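Local coordinates for protein LBCATS-a (Synthetic construct, PDB 5EY5) that probably cleaves indole-3-glycerol phosphate to indole and glyceraldehyde 3-phosphate, as the alpha chain of tryptophan synthase, and binds sn-glycerol-3-phosphate in a TIM barrel, at residues A67-R70 with A71-S74; V85-L88 with R89-N92; D130-P133 with E134-A137. All coordinates share one frame; numbering follows the deposited sequence.

Contact 1: A67-R70 with A71-S74; sequences ASQR and ALAS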
loop_
_atom_site.group_PDB
_atom_site.type_symbol
_atom_site.label_atom_id
_atom_site.label_comp_id
_atom_site.label_asym_id
_atom_site.label_seq_id
_atom_site.Cartn_x
_atom_site.Cartn_y
_atom_site.Cartn_z
ATOM N N ALA A 67 0.038 -39.506 -5.370
ATOM C CA ALA A 67 -0.124 -40.767 -4.651
ATOM C C ALA A 67 0.026 -40.559 -3.145
ATOM O O ALA A 67 -0.750 -41.111 -2.360
ATOM C CB ALA A 67 0.877 -41.803 -5.169
ATOM N N SER A 68 1.016 -39.756 -2.725
ATOM C CA SER A 68 1.222 -39.471 -1.301
ATOM C C SER A 68 0.024 -38.767 -0.690
ATOM O O SER A 68 -0.375 -39.065 0.445
ATOM C CB SER A 68 2.472 -38.606 -1.094
ATOM O OG SER A 68 3.670 -39.319 -1.353
ATOM N N GLN A 69 -0.544 -37.793 -1.408
ATOM C CA GLN A 69 -1.704 -37.104 -0.871
ATOM C C GLN A 69 -2.889 -38.064 -0.747
ATOM O O GLN A 69 -3.679 -37.967 0.196
ATOM C CB GLN A 69 -2.071 -35.915 -1.759
ATOM C CG GLN A 69 -1.277 -34.635 -1.473
ATOM C CD GLN A 69 -1.643 -33.985 -0.139
ATOM O OE1 GLN A 69 -2.647 -33.273 -0.032
ATOM N NE2 GLN A 69 -0.818 -34.221 0.882
ATOM N N ARG A 70 -3.074 -38.931 -1.736
ATOM C CA ARG A 70 -4.133 -39.932 -1.647
ATOM C C ARG A 70 -3.884 -40.880 -0.475
ATOM O O ARG A 70 -4.793 -41.173 0.313
ATOM C CB ARG A 70 -4.213 -40.713 -2.960
ATOM C CG ARG A 70 -4.738 -39.886 -4.143
ATOM C CD ARG A 70 -5.161 -40.816 -5.256
ATOM N NE ARG A 70 -4.036 -41.642 -5.686
ATOM C CZ ARG A 70 -3.192 -41.294 -6.648
ATOM N NH1 ARG A 70 -3.350 -40.128 -7.273
ATOM N NH2 ARG A 70 -2.200 -42.110 -6.987
ATOM N N ALA A 71 -2.652 -41.377 -0.355
ATOM C CA ALA A 71 -2.318 -42.307 0.721
ATOM C C ALA A 71 -2.516 -41.661 2.087
ATOM O O ALA A 71 -2.985 -42.304 3.029
ATOM C CB ALA A 71 -0.881 -42.808 0.543
ATOM N N LEU A 72 -2.196 -40.376 2.214
ATOM C CA LEU A 72 -2.386 -39.714 3.504
ATOM C C LEU A 72 -3.860 -39.490 3.806
ATOM O O LEU A 72 -4.282 -39.569 4.964
ATOM C CB LEU A 72 -1.630 -38.389 3.538
ATOM C CG LEU A 72 -0.134 -38.496 3.858
ATOM C CD1 LEU A 72 0.481 -37.091 3.929
ATOM C CD2 LEU A 72 0.098 -39.265 5.165
ATOM N N ALA A 73 -4.666 -39.185 2.789
ATOM C CA ALA A 73 -6.084 -39.002 3.088
ATOM C C ALA A 73 -6.752 -40.331 3.417
ATOM O O ALA A 73 -7.759 -40.347 4.133
ATOM C CB ALA A 73 -6.800 -38.315 1.923
ATOM N N SER A 74 -6.210 -41.451 2.920
ATOM C CA SER A 74 -6.720 -42.772 3.290
ATOM C C SER A 74 -6.214 -43.232 4.657
ATOM O O SER A 74 -6.442 -44.390 5.027
ATOM C CB SER A 74 -6.357 -43.818 2.221
ATOM O OG SER A 74 -5.004 -44.237 2.354
#
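L72 leans back over the turn before it, its CB 3.4 Å and its CG 3.5 Å from S68 O, the same oxygen that takes the L72 backbone N-H. Its CG stands anti to the carbonyl carbon (chi1 -82°), which keeps the branch beside that acceptor, while CD1 comes within 4.4 Å of Q69 NE2. Q69 and L72 also touch a chain of another protein in the assembly. Just before L72 in the chain, A71 rests its methyl on A67 O, and its own N-H donates to that oxygen at 2.8 Å. A73 N to Q69 O and S74 N to R70 O carry the i to i+4 pattern on to the end of the helix, where S74 is the first residue to leave helical geometry. The R70 chain bends at chi3 (-59°) and turns backward, so that A67 CA lies 3.4 Å above one face of the guanidinium, toward its rim; its NE makes a salt bridge with D27. S74 OG sits within hydrogen-bonding distance of two carbonyls, A71 O and G26 O. This is the C-terminal part of helix 62-73 in the TIM barrel. L72 meets P53 and S55 in a loop, and A67 and A71 pack on T24 of strand 18-24.

Contact 2: V85-L88 with R89-N92; sequences VREL and REKN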
loop_
_atom_site.group_PDB
_atom_site.type_symbol
_atom_site.label_atom_id
_atom_site.label_comp_id
_atom_site.label_asym_id
_atom_site.label_seq_id
_atom_site.Cartn_x
_atom_site.Cartn_y
_atom_site.Cartn_z
ATOM N N VAL A 85 3.399 -54.773 6.477
ATOM C CA VAL A 85 4.610 -55.565 6.247
ATOM C C VAL A 85 4.603 -56.826 7.102
ATOM O O VAL A 85 5.060 -57.894 6.665
ATOM C CB VAL A 85 5.872 -54.703 6.493
ATOM C CG1 VAL A 85 7.145 -55.547 6.360
ATOM C CG2 VAL A 85 5.903 -53.553 5.518
ATOM N N ARG A 86 4.046 -56.753 8.309
ATOM C CA ARG A 86 3.991 -57.961 9.126
ATOM C C ARG A 86 2.977 -58.954 8.577
ATOM O O ARG A 86 3.228 -60.163 8.575
ATOM C CB ARG A 86 3.695 -57.610 10.585
ATOM C CG ARG A 86 4.905 -57.011 11.301
ATOM C CD ARG A 86 4.734 -56.980 12.815
ATOM N NE ARG A 86 3.526 -56.265 13.220
ATOM C CZ ARG A 86 3.463 -54.952 13.438
ATOM N NH1 ARG A 86 4.546 -54.194 13.295
ATOM N NH2 ARG A 86 2.313 -54.395 13.803
ATOM N N GLU A 87 1.833 -58.474 8.085
ATOM C CA GLU A 87 0.935 -59.381 7.377
ATOM C C GLU A 87 1.643 -59.988 6.178
ATOM O O GLU A 87 1.528 -61.189 5.918
ATOM C CB GLU A 87 -0.343 -58.659 6.939
ATOM C CG GLU A 87 -1.015 -57.863 8.036
ATOM C CD GLU A 87 -1.095 -58.632 9.343
ATOM O OE1 GLU A 87 -1.816 -59.653 9.397
ATOM O OE2 GLU A 87 -0.421 -58.218 10.314
ATOM N N LEU A 88 2.403 -59.174 5.448
ATOM C CA LEU A 88 3.209 -59.711 4.358
ATOM C C LEU A 88 4.112 -60.836 4.846
ATOM O O LEU A 88 4.121 -61.932 4.279
ATOM C CB LEU A 88 4.041 -58.599 3.738
ATOM C CG LEU A 88 3.737 -58.321 2.273
ATOM C CD1 LEU A 88 4.505 -57.082 1.823
ATOM C CD2 LEU A 88 4.065 -59.546 1.403
ATOM N N ARG A 89 4.881 -60.579 5.903
ATOM C CA ARG A 89 5.871 -61.549 6.350
ATOM C C ARG A 89 5.241 -62.833 6.843
ATOM O O ARG A 89 5.925 -63.858 6.902
ATOM C CB ARG A 89 6.748 -60.953 7.452
ATOM C CG ARG A 89 7.652 -59.832 6.982
ATOM C CD ARG A 89 8.493 -60.272 5.802
ATOM N NE ARG A 89 9.421 -59.229 5.351
ATOM C CZ ARG A 89 10.003 -59.236 4.154
ATOM N NH1 ARG A 89 9.719 -60.217 3.303
ATOM N NH2 ARG A 89 10.845 -58.266 3.797
ATOM N N GLU A 90 3.962 -62.810 7.216
ATOM C CA GLU A 90 3.323 -64.053 7.626
ATOM C C GLU A 90 3.435 -65.101 6.531
ATOM O O GLU A 90 3.666 -66.279 6.814
ATOM C CB GLU A 90 1.862 -63.804 7.996
ATOM C CG GLU A 90 1.687 -63.116 9.342
ATOM C CD GLU A 90 0.236 -63.061 9.787
ATOM O OE1 GLU A 90 -0.645 -62.875 8.920
ATOM O OE2 GLU A 90 -0.023 -63.212 11.002
ATOM N N LYS A 91 3.311 -64.686 5.268
ATOM C CA LYS A 91 3.289 -65.624 4.154
ATOM C C LYS A 91 4.472 -65.495 3.204
ATOM O O LYS A 91 4.729 -66.432 2.446
ATOM C CB LYS A 91 1.985 -65.469 3.353
ATOM C CG LYS A 91 1.809 -66.467 2.216
ATOM C CD LYS A 91 1.646 -67.897 2.720
ATOM C CE LYS A 91 1.463 -68.881 1.568
ATOM N NZ LYS A 91 0.992 -70.223 2.017
ATOM N N ASN A 92 5.203 -64.380 3.226
ATOM C CA ASN A 92 6.353 -64.193 2.341
ATOM C C ASN A 92 7.524 -63.614 3.133
ATOM O O ASN A 92 7.611 -62.395 3.338
ATOM C CB ASN A 92 5.994 -63.299 1.159
ATOM C CG ASN A 92 7.101 -63.235 0.132
ATOM O OD1 ASN A 92 8.281 -63.350 0.468
ATOM N ND2 ASN A 92 6.728 -63.061 -1.131
#
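With CG anti to the carbonyl carbon and the chain bent at chi2 (-54°), R89 runs its CG within 3.3 Å of V85 O and then sends its guanidinium on to N92. There NH1 donates to N92 O at 3.0 Å with an N-H...O angle of 158°, the oxygen lying at the edge of the guanidinium and in its plane. V85 CG1 lies 4.4 Å from R89 CG. The arginine is gripped further by outside partners: NH1 also bonds V95 O, while NH2 reaches G122 O and forms a salt bridge with D124. Replacing R89 by an alanine is likely to leave N92 O and D124 without their arginine partner and open a gap beside V85.

L88 O accepts two backbone N-H groups. N92 N comes in the carbonyl plane at 2.9 Å, whereas K91 N sits well above that plane. N92 has its CG anti to the backbone N, which carries the amide away from the turn before it, to where OD1 takes the N-H groups of D94 and V95 and ties down the chain that follows. On another side E87 and E90 run side by side and point the same way, their OE1 atoms 3.5 Å apart and their carboxylate planes 57° apart. Two like charges this close are likely to repel, probably eased by solvent on this exposed side.

This is the C-terminal part of helix 78-91. L88 packs on L34 and V37 of helix 30-42, and N92 on V41 of the same helix, while V85 meets F99 and R89 meets I97 on strand 97-100.

Contact 3: D130-P133 with E134-A137; sequences DLPP and EEAA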
loop_
_atom_site.group_PDB
_atom_site.type_symbol
_atom_site.label_atom_id
_atom_site.label_comp_id
_atom_site.label_asym_id
_atom_site.label_seq_id
_atom_site.Cartn_x
_atom_site.Cartn_y
_atom_site.Cartn_z
ATOM N N ASP A 130 15.753 -36.964 1.768
ATOM C CA ASP A 130 16.296 -35.674 2.198
ATOM C C ASP A 130 17.370 -35.797 3.278
ATOM O O ASP A 130 17.573 -34.852 4.052
ATOM C CB ASP A 130 15.173 -34.746 2.674
ATOM C CG ASP A 130 14.240 -35.416 3.683
ATOM O OD1 ASP A 130 14.404 -36.632 3.957
ATOM O OD2 ASP A 130 13.324 -34.722 4.175
ATOM N N LEU A 131 18.098 -36.917 3.334
ATOM C CA LEU A 131 19.092 -37.148 4.386
ATOM C C LEU A 131 20.468 -37.451 3.800
ATOM O O LEU A 131 20.779 -38.610 3.489
ATOM C CB LEU A 131 18.647 -38.294 5.298
ATOM C CG LEU A 131 19.477 -38.487 6.574
ATOM C CD1 LEU A 131 19.327 -37.294 7.506
ATOM C CD2 LEU A 131 19.133 -39.785 7.286
ATOM N N PRO A 132 21.332 -36.454 3.638
ATOM C CA PRO A 132 22.688 -36.735 3.163
ATOM C C PRO A 132 23.517 -37.407 4.245
ATOM O O PRO A 132 23.193 -37.317 5.440
ATOM C CB PRO A 132 23.243 -35.343 2.808
ATOM C CG PRO A 132 22.415 -34.388 3.564
ATOM C CD PRO A 132 21.051 -35.008 3.696
ATOM N N PRO A 133 24.575 -38.124 3.858
ATOM C CA PRO A 133 25.508 -38.671 4.861
ATOM C C PRO A 133 25.867 -37.728 6.003
ATOM O O PRO A 133 25.885 -38.163 7.158
ATOM C CB PRO A 133 26.731 -39.022 4.003
ATOM C CG PRO A 133 26.099 -39.541 2.721
ATOM C CD PRO A 133 24.876 -38.627 2.502
ATOM N N GLU A 134 26.148 -36.451 5.729
ATOM C CA GLU A 134 26.583 -35.566 6.804
ATOM C C GLU A 134 25.524 -35.409 7.894
ATOM O O GLU A 134 25.865 -35.053 9.029
ATOM C CB GLU A 134 26.983 -34.196 6.246
ATOM C CG GLU A 134 27.875 -34.258 5.009
ATOM C CD GLU A 134 27.075 -34.374 3.719
ATOM O OE1 GLU A 134 26.951 -33.359 3.001
ATOM O OE2 GLU A 134 26.557 -35.472 3.432
ATOM N N GLU A 135 24.260 -35.682 7.587
ATOM C CA GLU A 135 23.178 -35.610 8.562
ATOM C C GLU A 135 22.685 -36.984 9.002
ATOM O O GLU A 135 21.779 -37.064 9.841
ATOM C CB GLU A 135 21.994 -34.824 7.984
ATOM C CG GLU A 135 22.362 -33.549 7.249
ATOM C CD GLU A 135 22.803 -32.449 8.192
ATOM O OE1 GLU A 135 22.903 -32.722 9.406
ATOM O OE2 GLU A 135 23.041 -31.316 7.723
ATOM N N ALA A 136 23.243 -38.063 8.452
ATOM C CA ALA A 136 22.707 -39.403 8.653
ATOM C C ALA A 136 23.422 -40.187 9.752
ATOM O O ALA A 136 23.172 -41.384 9.901
ATOM C CB ALA A 136 22.762 -40.187 7.341
ATOM N N ALA A 137 24.291 -39.547 10.533
ATOM C CA ALA A 137 25.065 -40.296 11.522
ATOM C C ALA A 137 24.165 -41.092 12.467
ATOM O O ALA A 137 24.438 -42.268 12.751
ATOM C CB ALA A 137 25.975 -39.348 12.309
#
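The backbone winds into two overlapping turns across P133 to E135, with E135 N donating to P132 O and A136 N to P133 O, both at 2.9 Å and both from well above the carbonyl plane, 67° out of it at P133 O.

L131 folds back over these turns. Its CG is anti to the backbone N (chi1 -170°), and the two methyls divide the work: CD2 lies 3.7 Å from A136 CB, and CD1 comes to the same distance from E135 CB while meeting E135 O at 3.4 Å. P132 and E135 run side by side, the proline CG against the glutamate CG at 3.8 Å. E134 bends at chi2 (86°) and curls back across the prolines, bringing OE2 within 3.4 Å of P132 CB; its other oxygen, OE1, makes a salt bridge with R162, which helps hold the carboxylate in this turn. E135 is likewise bent at chi2, and its carboxylate reaches out of this chain altogether: a chain of another protein supplies a basic side chain for a salt bridge to OE1 and a backbone hydrogen bond to OE2. L131 and P132 pack on that chain as well, so this turn forms part of a protein-protein interface.

The segment links strand 125-127 to helix 137-146 in the barrel, with A136 at the N-cap position of that helix. P133 lies against M165 and I166 of helix 160-169, and both P133 and A136 touch F152 of strand 149-154.

In the fold
All three contacts are partly buried, about 18 Å from the centre of the chain. Contact 1 buries A67, S68 and A71 and exposes A73 and S74; contact 2 buries V85 and L88 and exposes E87, E90 and K91; contact 3 buries L131, P132 and A136, with E134 exposed. Contacts 1 and 2 occupy the C-terminal parts of consecutive helices, 62-73 and 78-91, whereas contact 3 leads into helix 137-146. None touches another. Contact 1 lies near the ligand, the A67 side chain about 10 Å from sn-glycerol-3-phosphate. Alanines give it a slim inner face, contact 2 relies on a many-partnered arginine, and contact 3 on prolines. Contacts 1 and 3 meet another protein chain; contact 2 does not.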